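Erythropoietin (Homo sapiens, PDB 1EER) acts as a hormone that binds and dimerizes its receptor EPOR, activating JAK2 and thereby driving the proliferation and differentiation of erythrocytes. Local coordinates at residues Trp64-Gln78 and Val95-Thr107. The protein carries 5 engineered substitutions. Sequence-based numbering, arbitrary orientation.
Sequences WQGLALLSEAVLRGQ and VDKAVSGLRSLTT
Leu102 goes in as a knob among Leu67, Leu70, Ser71 and Val74, and its two methyls divide the work. CD1 of Leu102 meets CG2 of Val74 tip to tip, a tight 3.3 Å, and also lies against CA of Ser71; CD2 takes CD1 of Leu67, the two leucines lying alongside one another, pointing opposite ways. Val74 returns the knob, sitting among Val95, Ala98, Val99 and Leu102. With chi1 at -171° CG1 of Val74 lies anti to the backbone N and drops onto CB of Ala98 at 3.6 Å, while CG2 is left to face Leu102. This is knobs-into-holes packing between helices 56-82 and 91-111 of the four-helix-bundle cytokine fold; segments 64-78 and 95-107 run antiparallel at 153°, their axes 9.5 Å apart at closest approach. Tyr145 and Leu153 of helix 138-161 touch Leu102 and Leu67 in turn. Near the C-terminal end of 95-107, at the start of 64-78, Thr106 splits its branches. CG2 of Thr106 packs 3.6 Å from CH2 of Trp64, whose ring edge also meets Thr106 O, lying in the indole plane. OG1 of Thr106 donates to Leu102 O at 2.8 Å, from the opposite face to the backbone N-H of the same threonine.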
loop_
_atom_site.group_PDB
_atom_site.type_symbol
_atom_site.label_atom_id
_atom_site.label_comp_id
_atom_site.label_asym_id
_atom_site.label_seq_id
_atom_site.Cartn_x
_atom_site.Cartn_y
_atom_site.Cartn_z
ATOM N N TRP A 64 18.537 6.909 0.078
ATOM C CA TRP A 64 18.598 8.044 0.979
ATOM C C TRP A 64 18.749 9.364 0.232
ATOM O O TRP A 64 18.001 10.311 0.467
ATOM C CB TRP A 64 19.747 7.867 1.970
ATOM C CG TRP A 64 19.814 8.985 2.933
ATOM C CD1 TRP A 64 20.717 10.006 2.940
ATOM C CD2 TRP A 64 18.894 9.251 3.989
ATOM N NE1 TRP A 64 20.411 10.900 3.936
ATOM C CE2 TRP A 64 19.295 10.460 4.596
ATOM C CE3 TRP A 64 17.766 8.587 4.481
ATOM C CZ2 TRP A 64 18.603 11.020 5.675
ATOM C CZ3 TRP A 64 17.079 9.145 5.554
ATOM C CH2 TRP A 64 17.503 10.350 6.138
ATOM N N GLN A 65 19.714 9.438 -0.674
ATOM C CA GLN A 65 19.899 10.668 -1.416
ATOM C C GLN A 65 18.729 10.906 -2.357
ATOM O O GLN A 65 18.234 12.028 -2.457
ATOM C CB GLN A 65 21.191 10.614 -2.201
ATOM C CG GLN A 65 22.396 10.648 -1.326
ATOM C CD GLN A 65 23.663 10.553 -2.119
ATOM O OE1 GLN A 65 24.686 10.091 -1.623
ATOM N NE2 GLN A 65 23.608 10.988 -3.367
ATOM N N GLY A 66 18.279 9.854 -3.036
ATOM C CA GLY A 66 17.162 10.009 -3.947
ATOM C C GLY A 66 15.933 10.558 -3.255
ATOM O O GLY A 66 15.236 11.424 -3.790
ATOM N N LEU A 67 15.663 10.041 -2.058
ATOM C CA LEU A 67 14.515 10.467 -1.254
ATOM C C LEU A 67 14.641 11.934 -0.858
ATOM O O LEU A 67 13.648 12.664 -0.837
ATOM C CB LEU A 67 14.416 9.610 0.006
ATOM C CG LEU A 67 13.090 9.622 0.764
ATOM C CD1 LEU A 67 12.019 8.911 -0.058
ATOM C CD2 LEU A 67 13.291 8.953 2.122
ATOM N N ALA A 68 15.867 12.350 -0.540
ATOM C CA ALA A 68 16.137 13.734 -0.164
ATOM C C ALA A 68 15.791 14.670 -1.320
ATOM O O ALA A 68 15.134 15.689 -1.128
ATOM C CB ALA A 68 17.600 13.888 0.217
ATOM N N LEU A 69 16.230 14.315 -2.524
ATOM C CA LEU A 69 15.969 15.118 -3.715
ATOM C C LEU A 69 14.472 15.166 -3.961
ATOM O O LEU A 69 13.918 16.212 -4.315
ATOM C CB LEU A 69 16.709 14.498 -4.911
ATOM C CG LEU A 69 16.410 14.821 -6.379
ATOM C CD1 LEU A 69 16.131 16.288 -6.575
ATOM C CD2 LEU A 69 17.608 14.397 -7.215
ATOM N N LEU A 70 13.826 14.019 -3.755
ATOM C CA LEU A 70 12.384 13.867 -3.920
ATOM C C LEU A 70 11.636 14.812 -2.978
ATOM O O LEU A 70 10.692 15.496 -3.380
ATOM C CB LEU A 70 11.974 12.415 -3.628
ATOM C CG LEU A 70 11.113 11.648 -4.648
ATOM C CD1 LEU A 70 10.525 10.409 -3.989
ATOM C CD2 LEU A 70 9.993 12.524 -5.191
ATOM N N SER A 71 12.054 14.837 -1.718
ATOM C CA SER A 71 11.426 15.711 -0.731
ATOM C C SER A 71 11.501 17.164 -1.196
ATOM O O SER A 71 10.529 17.916 -1.092
ATOM C CB SER A 71 12.126 15.576 0.623
ATOM O OG SER A 71 11.961 14.279 1.162
ATOM N N GLU A 72 12.663 17.553 -1.712
ATOM C CA GLU A 72 12.863 18.917 -2.186
ATOM C C GLU A 72 11.977 19.186 -3.392
ATOM O O GLU A 72 11.450 20.293 -3.549
ATOM C CB GLU A 72 14.325 19.147 -2.577
ATOM C CG GLU A 72 15.334 18.890 -1.472
ATOM C CD GLU A 72 16.769 18.944 -1.976
ATOM O OE1 GLU A 72 17.066 19.813 -2.820
ATOM O OE2 GLU A 72 17.598 18.119 -1.533
ATOM N N ALA A 73 11.816 18.173 -4.241
ATOM C CA ALA A 73 10.988 18.316 -5.431
ATOM C C ALA A 73 9.536 18.547 -5.028
ATOM O O ALA A 73 8.857 19.435 -5.545
ATOM C CB ALA A 73 11.099 17.079 -6.287
ATOM N N VAL A 74 9.063 17.746 -4.086
ATOM C CA VAL A 74 7.692 17.866 -3.618
ATOM C C VAL A 74 7.481 19.203 -2.882
ATOM O O VAL A 74 6.475 19.889 -3.091
ATOM C CB VAL A 74 7.342 16.663 -2.702
ATOM C CG1 VAL A 74 5.854 16.649 -2.381
ATOM C CG2 VAL A 74 7.738 15.363 -3.396
ATOM N N LEU A 75 8.431 19.573 -2.029
ATOM C CA LEU A 75 8.327 20.828 -1.293
ATOM C C LEU A 75 8.209 21.974 -2.291
ATOM O O LEU A 75 7.351 22.848 -2.153
ATOM C CB LEU A 75 9.551 21.008 -0.402
ATOM C CG LEU A 75 9.529 20.049 0.786
ATOM C CD1 LEU A 75 10.873 20.009 1.470
ATOM C CD2 LEU A 75 8.451 20.483 1.746
ATOM N N ARG A 76 9.064 21.965 -3.310
ATOM C CA ARG A 76 9.013 23.000 -4.334
ATOM C C ARG A 76 7.643 22.974 -5.008
ATOM O O ARG A 76 7.047 24.011 -5.273
ATOM C CB ARG A 76 10.114 22.778 -5.374
ATOM C CG ARG A 76 11.049 23.974 -5.551
ATOM C CD ARG A 76 10.496 24.976 -6.560
ATOM N NE ARG A 76 9.843 26.109 -5.908
ATOM C CZ ARG A 76 9.602 27.279 -6.498
ATOM N NH1 ARG A 76 9.957 27.477 -7.758
ATOM N NH2 ARG A 76 9.004 28.254 -5.827
ATOM N N GLY A 77 7.136 21.778 -5.282
ATOM C CA GLY A 77 5.837 21.673 -5.912
ATOM C C GLY A 77 4.760 22.268 -5.030
ATOM O O GLY A 77 3.810 22.890 -5.508
ATOM N N GLN A 78 4.915 22.080 -3.729
ATOM C CA GLN A 78 3.954 22.602 -2.771
ATOM C C GLN A 78 3.921 24.136 -2.785
ATOM O O GLN A 78 2.851 24.743 -2.805
ATOM C CB GLN A 78 4.306 22.096 -1.373
ATOM C CG GLN A 78 3.417 22.620 -0.270
ATOM C CD GLN A 78 3.959 22.281 1.096
ATOM O OE1 GLN A 78 5.168 22.295 1.312
ATOM N NE2 GLN A 78 3.068 21.968 2.029
ATOM N N VAL A 95 -0.434 16.447 -2.589
ATOM C CA VAL A 95 0.849 17.087 -2.291
ATOM C C VAL A 95 1.083 17.143 -0.776
ATOM O O VAL A 95 2.196 16.927 -0.299
ATOM C CB VAL A 95 0.892 18.522 -2.850
ATOM C CG1 VAL A 95 2.143 19.229 -2.371
ATOM C CG2 VAL A 95 0.853 18.492 -4.376
ATOM N N ASP A 96 0.023 17.437 -0.031
ATOM C CA ASP A 96 0.105 17.524 1.417
ATOM C C ASP A 96 0.409 16.148 2.000
ATOM O O ASP A 96 1.141 16.022 2.983
ATOM C CB ASP A 96 -1.208 18.078 1.986
ATOM C CG ASP A 96 -1.320 19.603 1.837
ATOM O OD1 ASP A 96 -0.286 20.270 1.606
ATOM O OD2 ASP A 96 -2.448 20.129 1.952
ATOM N N LYS A 97 -0.151 15.111 1.395
ATOM C CA LYS A 97 0.120 13.753 1.859
ATOM C C LYS A 97 1.572 13.365 1.514
ATOM O O LYS A 97 2.247 12.680 2.286
ATOM C CB LYS A 97 -0.846 12.764 1.198
ATOM C CG LYS A 97 -2.291 12.927 1.606
ATOM C CD LYS A 97 -3.209 12.439 0.509
ATOM C CE LYS A 97 -4.569 12.099 1.061
ATOM N NZ LYS A 97 -4.454 11.129 2.173
ATOM N N ALA A 98 2.038 13.807 0.348
ATOM C CA ALA A 98 3.392 13.519 -0.118
ATOM C C ALA A 98 4.420 14.183 0.791
ATOM O O ALA A 98 5.397 13.554 1.206
ATOM C CB ALA A 98 3.564 14.009 -1.558
ATOM N N VAL A 99 4.203 15.458 1.095
ATOM C CA VAL A 99 5.112 16.180 1.974
ATOM C C VAL A 99 5.104 15.476 3.333
ATOM O O VAL A 99 6.150 15.250 3.946
ATOM C CB VAL A 99 4.665 17.658 2.153
ATOM C CG1 VAL A 99 5.517 18.343 3.221
ATOM C CG2 VAL A 99 4.790 18.404 0.825
ATOM N N SER A 100 3.907 15.115 3.781
ATOM C CA SER A 100 3.721 14.444 5.057
ATOM C C SER A 100 4.327 13.048 5.038
ATOM O O SER A 100 5.054 12.658 5.958
ATOM C CB SER A 100 2.226 14.356 5.370
ATOM O OG SER A 100 1.995 13.479 6.456
ATOM N N GLY A 101 4.020 12.296 3.982
ATOM C CA GLY A 101 4.539 10.946 3.848
ATOM C C GLY A 101 6.052 10.887 3.718
ATOM O O GLY A 101 6.701 10.078 4.385
ATOM N N LEU A 102 6.614 11.743 2.860
ATOM C CA LEU A 102 8.061 11.780 2.648
ATOM C C LEU A 102 8.774 12.107 3.947
ATOM O O LEU A 102 9.857 11.593 4.224
ATOM C CB LEU A 102 8.423 12.810 1.566
ATOM C CG LEU A 102 8.282 12.304 0.121
ATOM C CD1 LEU A 102 8.542 13.427 -0.862
ATOM C CD2 LEU A 102 9.262 11.168 -0.117
ATOM N N ARG A 103 8.148 12.949 4.761
ATOM C CA ARG A 103 8.749 13.325 6.035
ATOM C C ARG A 103 8.825 12.107 6.947
ATOM O O ARG A 103 9.833 11.886 7.621
ATOM C CB ARG A 103 7.936 14.440 6.707
ATOM C CG ARG A 103 8.623 15.047 7.931
ATOM C CD ARG A 103 7.686 15.967 8.728
ATOM N NE ARG A 103 7.468 17.248 8.063
ATOM C CZ ARG A 103 6.308 17.632 7.547
ATOM N NH1 ARG A 103 5.255 16.833 7.619
ATOM N NH2 ARG A 103 6.206 18.803 6.935
ATOM N N SER A 104 7.762 11.311 6.961
ATOM C CA SER A 104 7.729 10.120 7.797
ATOM C C SER A 104 8.727 9.081 7.292
ATOM O O SER A 104 9.483 8.493 8.073
ATOM C CB SER A 104 6.319 9.539 7.810
ATOM O OG SER A 104 5.404 10.471 8.360
ATOM N N LEU A 105 8.742 8.871 5.980
ATOM C CA LEU A 105 9.649 7.903 5.379
ATOM C C LEU A 105 11.101 8.261 5.664
ATOM O O LEU A 105 11.917 7.379 5.937
ATOM C CB LEU A 105 9.398 7.820 3.868
ATOM C CG LEU A 105 8.019 7.251 3.519
ATOM C CD1 LEU A 105 7.704 7.498 2.051
ATOM C CD2 LEU A 105 7.996 5.758 3.844
ATOM N N THR A 106 11.425 9.552 5.601
ATOM C CA THR A 106 12.789 10.010 5.879
ATOM C C THR A 106 13.227 9.624 7.294
ATOM O O THR A 106 14.357 9.171 7.510
ATOM C CB THR A 106 12.914 11.538 5.772
ATOM O OG1 THR A 106 12.575 11.962 4.447
ATOM C CG2 THR A 106 14.333 11.968 6.103
ATOM N N THR A 107 12.332 9.819 8.260
ATOM C CA THR A 107 12.630 9.494 9.643
ATOM C C THR A 107 12.732 7.981 9.757
ATOM O O THR A 107 13.639 7.456 10.397
ATOM C CB THR A 107 11.517 10.010 10.594
ATOM O OG1 THR A 107 11.468 11.444 10.550
ATOM C CG2 THR A 107 11.792 9.571 12.026
HETATM O O HOH W 1 14.184 12.767 2.673
#